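Local coordinates for amine oxidase (Emericella nidulans, PDB 3PGB), which probably oxidises primary amines to aldehydes, using a copper ion and a topaquinone cofactor formed from one of its own tyrosines, at residues Glu612-Arg617 with Leu722-Gly727. Numbering follows the deposited sequence.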
loop_
_atom_site.group_PDB
_atom_site.type_symbol
_atom_site.label_atom_id
_atom_site.label_comp_id
_atom_site.label_asym_id
_atom_site.label_seq_id
_atom_site.Cartn_x
_atom_site.Cartn_y
_atom_site.Cartn_z
ATOM N N GLU A 612 -22.882 -14.966 12.569
ATOM C CA GLU A 612 -21.625 -14.257 12.539
ATOM C C GLU A 612 -21.880 -12.746 12.695
ATOM O O GLU A 612 -22.645 -12.160 11.926
ATOM C CB GLU A 612 -20.914 -14.591 11.226
ATOM C CG GLU A 612 -19.463 -14.218 11.169
ATOM C CD GLU A 612 -18.594 -15.003 12.126
ATOM O OE1 GLU A 612 -18.682 -16.248 12.151
ATOM O OE2 GLU A 612 -17.791 -14.365 12.843
ATOM N N PRO A 613 -21.257 -12.111 13.706
ATOM C CA PRO A 613 -21.494 -10.682 13.929
ATOM C C PRO A 613 -21.112 -9.825 12.732
ATOM O O PRO A 613 -20.007 -9.968 12.207
ATOM C CB PRO A 613 -20.602 -10.347 15.129
ATOM C CG PRO A 613 -19.677 -11.494 15.287
ATOM C CD PRO A 613 -20.333 -12.685 14.699
ATOM N N ARG A 614 -22.020 -8.951 12.302
ATOM C CA ARG A 614 -21.770 -8.082 11.141
ATOM C C ARG A 614 -20.875 -6.902 11.525
ATOM O O ARG A 614 -21.026 -6.330 12.604
ATOM C CB ARG A 614 -23.087 -7.584 10.550
ATOM C CG ARG A 614 -24.000 -8.699 10.029
ATOM C CD ARG A 614 -25.363 -8.163 9.575
ATOM N NE ARG A 614 -25.215 -7.159 8.523
ATOM C CZ ARG A 614 -26.185 -6.366 8.067
ATOM N NH1 ARG A 614 -25.907 -5.491 7.101
ATOM N NH2 ARG A 614 -27.421 -6.431 8.557
ATOM N N GLY A 615 -19.942 -6.536 10.649
ATOM C CA GLY A 615 -18.988 -5.474 10.972
ATOM C C GLY A 615 -18.070 -5.057 9.843
ATOM O O GLY A 615 -18.351 -5.320 8.674
ATOM N N TYR A 616 -16.974 -4.388 10.206
ATOM C CA TYR A 616 -15.999 -3.849 9.250
ATOM C C TYR A 616 -14.578 -4.113 9.738
ATOM O O TYR A 616 -14.257 -3.814 10.888
ATOM C CB TYR A 616 -16.195 -2.334 9.091
ATOM C CG TYR A 616 -17.151 -1.918 7.996
ATOM C CD1 TYR A 616 -18.525 -2.026 8.166
ATOM C CD2 TYR A 616 -16.679 -1.394 6.794
ATOM C CE1 TYR A 616 -19.412 -1.630 7.159
ATOM C CE2 TYR A 616 -17.552 -0.998 5.784
ATOM C CZ TYR A 616 -18.915 -1.120 5.973
ATOM O OH TYR A 616 -19.782 -0.742 4.982
ATOM N N ARG A 617 -13.731 -4.675 8.878
ATOM C CA ARG A 617 -12.326 -4.896 9.223
ATOM C C ARG A 617 -11.576 -3.593 9.040
ATOM O O ARG A 617 -11.806 -2.885 8.068
ATOM C CB ARG A 617 -11.678 -6.011 8.370
ATOM C CG ARG A 617 -10.144 -5.897 8.236
ATOM C CD ARG A 617 -9.399 -7.208 8.395
ATOM N NE ARG A 617 -9.231 -7.937 7.141
ATOM C CZ ARG A 617 -8.064 -8.315 6.609
ATOM N NH1 ARG A 617 -6.902 -8.037 7.196
ATOM N NH2 ARG A 617 -8.063 -8.993 5.464
ATOM N N LEU A 722 -16.970 -6.790 6.578
ATOM C CA LEU A 722 -16.555 -8.095 7.074
ATOM C C LEU A 722 -17.803 -8.815 7.577
ATOM O O LEU A 722 -18.394 -8.407 8.575
ATOM C CB LEU A 722 -15.522 -7.927 8.188
ATOM C CG LEU A 722 -14.690 -9.151 8.584
ATOM C CD1 LEU A 722 -15.577 -10.249 9.136
ATOM C CD2 LEU A 722 -13.874 -9.664 7.411
ATOM N N ASN A 723 -18.203 -9.867 6.859
ATOM C CA ASN A 723 -19.462 -10.575 7.096
ATOM C C ASN A 723 -20.672 -9.649 7.223
ATOM O O ASN A 723 -21.603 -9.933 7.969
ATOM C CB ASN A 723 -19.343 -11.463 8.334
ATOM C CG ASN A 723 -18.372 -12.593 8.142
ATOM O OD1 ASN A 723 -18.363 -13.249 7.102
ATOM N ND2 ASN A 723 -17.544 -12.836 9.150
ATOM N N TYR A 724 -20.652 -8.561 6.458
ATOM C CA TYR A 724 -21.618 -7.475 6.576
ATOM C C TYR A 724 -22.753 -7.639 5.584
ATOM O O TYR A 724 -23.920 -7.389 5.903
ATOM C CB TYR A 724 -20.903 -6.159 6.310
ATOM C CG TYR A 724 -21.724 -4.925 6.565
ATOM C CD1 TYR A 724 -22.137 -4.596 7.850
ATOM C CD2 TYR A 724 -22.049 -4.058 5.528
ATOM C CE1 TYR A 724 -22.878 -3.446 8.093
ATOM C CE2 TYR A 724 -22.784 -2.913 5.759
ATOM C CZ TYR A 724 -23.196 -2.612 7.046
ATOM O OH TYR A 724 -23.934 -1.484 7.286
ATOM N N LEU A 725 -22.392 -8.039 4.368
ATOM C CA LEU A 725 -23.351 -8.240 3.286
ATOM C C LEU A 725 -23.417 -9.722 2.932
ATOM O O LEU A 725 -22.508 -10.482 3.273
ATOM C CB LEU A 725 -22.915 -7.431 2.063
ATOM C CG LEU A 725 -23.282 -5.942 1.987
ATOM C CD1 LEU A 725 -23.810 -5.394 3.295
ATOM C CD2 LEU A 725 -22.086 -5.113 1.495
ATOM N N PRO A 726 -24.490 -10.142 2.235
ATOM C CA PRO A 726 -24.575 -11.519 1.752
ATOM C C PRO A 726 -23.422 -11.883 0.821
ATOM O O PRO A 726 -23.006 -13.038 0.797
ATOM C CB PRO A 726 -25.895 -11.538 0.971
ATOM C CG PRO A 726 -26.675 -10.419 1.509
ATOM C CD PRO A 726 -25.680 -9.363 1.854
ATOM N N GLY A 727 -22.924 -10.901 0.063
ATOM C CA GLY A 727 -21.830 -11.121 -0.880
ATOM C C GLY A 727 -21.037 -9.858 -1.177
ATOM O O GLY A 727 -21.184 -8.848 -0.493
HETATM O O HOH W 1 -17.723 -11.615 11.782
#
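Gly615 and Leu722 form an antiparallel hydrogen-bonded pair at the end of strand 714-722, in the large beta-sandwich domain of copper amine oxidases. Leu722 N donates to Gly615 O at 2.9 Å from above the carbonyl plane, and Gly615 N returns a bond to Leu722 O at 3.2 Å. Gly615 is almost fully extended (phi -174°, psi -162°), a conformation that glycine takes up more easily than other residues. Asn723 begins the loop that follows with a positive phi, a conformation asparagine adopts readily; its backbone N is hydrogen-bonded to ND1 of His701 of the second subunit. The ring of Tyr724 lies between two side chains of the strand. Tyr616 CE1 sits over the centre of one face in an edge-to-face pair, while on the opposite face Arg614 makes a cation-pi contact, NH1 lying toward the rim. The bend at chi3 (58°) places Arg614 NE where it gives a weak hydrogen bond to Tyr724 O (2.9 Å). The carboxylate of buried Glu612 has a charged partner in Arg578, which forms a salt bridge with OE2. One water links three polar groups of the two segments: it donates to Glu612 OE2 and to Pro613 O (2.8 Å), and accepts from Asn723 ND2 at 2.9 Å.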